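Local coordinates for putative periplasmic protein ydgH (Salmonella enterica subsp. enterica serovar Typhimurium, PDB 4EVU) that is of unknown function but carries a C-terminal YdgH/BhsA/McbA-like (DUF1471) domain and is probably a periplasmic or secreted protein, at residues D21-T26 against A44-K49. Sequence-based numbering, arbitrary orientation. Where two conformers were deposited one is given.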
loop_
_atom_site.group_PDB
_atom_site.type_symbol
_atom_site.label_atom_id
_atom_site.label_comp_id
_atom_site.label_asym_id
_atom_site.label_seq_id
_atom_site.Cartn_x
_atom_site.Cartn_y
_atom_site.Cartn_z
ATOM N N ASP B 21 -15.542 11.668 -7.070
ATOM C CA ASP B 21 -15.629 11.671 -5.609
ATOM C C ASP B 21 -14.302 11.118 -5.069
ATOM O O ASP B 21 -13.438 10.741 -5.851
ATOM C CB ASP B 21 -16.803 10.806 -5.109
ATOM C CG ASP B 21 -17.308 11.192 -3.702
ATOM O OD1 ASP B 21 -16.706 12.022 -3.013
ATOM O OD2 ASP B 21 -18.388 10.690 -3.325
ATOM N N SER B 22 -14.153 11.081 -3.751
ATOM C CA SER B 22 -13.039 10.376 -3.151
ATOM C C SER B 22 -13.487 9.699 -1.855
ATOM O O SER B 22 -14.578 9.944 -1.365
ATOM C CB SER B 22 -11.847 11.330 -2.925
ATOM O OG SER B 22 -12.214 12.388 -2.076
ATOM N N VAL B 23 -12.642 8.808 -1.355
ATOM C CA VAL B 23 -12.845 8.184 -0.052
ATOM C C VAL B 23 -11.594 8.551 0.781
ATOM O O VAL B 23 -10.477 8.633 0.266
ATOM C CB VAL B 23 -12.970 6.649 -0.115
ATOM C CG1 VAL B 23 -14.166 6.243 -0.876
ATOM C CG2 VAL B 23 -11.792 6.035 -0.718
ATOM N N LYS B 24 -11.827 8.786 2.068
ATOM C CA LYS B 24 -10.754 9.141 3.000
ATOM C C LYS B 24 -11.115 8.567 4.344
ATOM O O LYS B 24 -12.172 8.827 4.867
ATOM C CB LYS B 24 -10.628 10.651 3.068
ATOM C CG LYS B 24 -9.345 11.111 3.693
ATOM C CD LYS B 24 -9.508 11.362 5.183
ATOM C CE LYS B 24 -8.139 11.617 5.829
ATOM N NZ LYS B 24 -8.316 11.912 7.286
ATOM N N PHE B 25 -10.220 7.771 4.899
ATOM C CA PHE B 25 -10.504 7.073 6.131
ATOM C C PHE B 25 -9.222 6.593 6.802
ATOM O O PHE B 25 -8.165 6.595 6.201
ATOM C CB PHE B 25 -11.418 5.869 5.870
ATOM C CG PHE B 25 -10.791 4.778 5.040
ATOM C CD1 PHE B 25 -10.282 3.626 5.632
ATOM C CD2 PHE B 25 -10.707 4.916 3.673
ATOM C CE1 PHE B 25 -9.700 2.639 4.869
ATOM C CE2 PHE B 25 -10.109 3.956 2.891
ATOM C CZ PHE B 25 -9.625 2.796 3.470
ATOM N N THR B 26 -9.369 6.184 8.061
ATOM C CA THR B 26 -8.285 5.590 8.841
ATOM C C THR B 26 -8.734 4.233 9.321
ATOM O O THR B 26 -9.880 4.090 9.747
ATOM C CB THR B 26 -7.998 6.461 10.053
ATOM O OG1 THR B 26 -7.579 7.756 9.627
ATOM C CG2 THR B 26 -6.936 5.879 10.911
ATOM N N ALA B 44 -16.520 0.725 -4.247
ATOM C CA ALA B 44 -17.702 0.021 -4.774
ATOM C C ALA B 44 -18.969 0.599 -4.154
ATOM O O ALA B 44 -19.979 0.687 -4.826
ATOM C CB ALA B 44 -17.625 -1.479 -4.516
ATOM N N LYS B 45 -18.961 0.893 -2.864
ATOM C CA LYS B 45 -20.182 1.393 -2.211
ATOM C C LYS B 45 -20.630 2.735 -2.827
ATOM O O LYS B 45 -21.810 3.060 -2.814
ATOM C CB LYS B 45 -20.001 1.562 -0.687
ATOM C CG LYS B 45 -19.912 0.280 0.116
ATOM C CD LYS B 45 -19.725 0.523 1.611
ATOM C CE LYS B 45 -19.890 -0.766 2.386
ATOM N NZ LYS B 45 -19.598 -0.581 3.834
ATOM N N LYS B 46 -19.671 3.522 -3.318
ATOM C CA LYS B 46 -19.964 4.838 -3.937
ATOM C C LYS B 46 -20.179 4.776 -5.444
ATOM O O LYS B 46 -20.354 5.817 -6.105
ATOM C CB LYS B 46 -18.879 5.865 -3.592
ATOM C CG LYS B 46 -18.867 6.203 -2.112
ATOM C CD LYS B 46 -17.761 7.154 -1.734
ATOM C CE LYS B 46 -17.999 7.845 -0.403
ATOM N NZ LYS B 46 -18.633 9.177 -0.652
ATOM N N GLY B 47 -20.210 3.582 -6.009
ATOM C CA GLY B 47 -20.445 3.442 -7.432
ATOM C C GLY B 47 -19.279 3.557 -8.371
ATOM O O GLY B 47 -19.474 3.769 -9.576
ATOM N N ALA B 48 -18.057 3.435 -7.858
ATOM C CA ALA B 48 -16.878 3.634 -8.688
ATOM C C ALA B 48 -16.507 2.301 -9.300
ATOM O O ALA B 48 -16.736 1.247 -8.686
ATOM C CB ALA B 48 -15.701 4.145 -7.845
ATOM N N LYS B 49 -15.934 2.367 -10.493
ATOM C CA LYS B 49 -15.303 1.217 -11.142
ATOM C C LYS B 49 -13.782 1.208 -10.938
ATOM O O LYS B 49 -13.161 0.151 -11.041
ATOM C CB LYS B 49 -15.638 1.232 -12.638
ATOM C CG LYS B 49 -17.134 1.142 -12.955
ATOM C CD LYS B 49 -17.626 -0.284 -12.971
ATOM C CE LYS B 49 -18.845 -0.474 -13.887
ATOM N NZ LYS B 49 -19.365 -1.884 -13.907
#
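A single lysine spans this whole contact: Lys46, the first residue past the helix, reaches over strand 21-28, and every touch between 21-26 and 44-49 is made by its side chain. Its ammonium forms a salt bridge with Asp21, NZ to OD2 at 3.1 Å. The nitrogen comes in from above the carboxylate, 46° out of its plane, and the two side chains meet roughly at right angles. The lysine runs extended as far as CE and then bends at its last torsion (chi4 -95°), which turns NZ to the acid. The other carboxylate oxygen, OD1, is turned to its own backbone and accepts a weak hydrogen bond from Ser22 N (2.8 Å, N-H...O angle 143°), leaving the two oxygens divided between the lysine and the strand. Nearer the backbone than the ammonium, the aliphatic part of Lys46 lies alongside Val23, CD to CG1 at 3.8 Å, the two side chains pointing opposite ways. Lys46 starts where the helix stops in a Schellman motif: Gly47, with positive phi, is the C-prime residue, and Gly47 N bonds to Ala44 O at 3.1 Å. The contact thus ties the C-terminal end of helix 32-45 to the Asp21-Val23 part of strand 21-28, an outermost strand of the sheet within this chain, while Lys46 and Ala48 also touch Leu70 on the adjoining antiparallel strand 63-71.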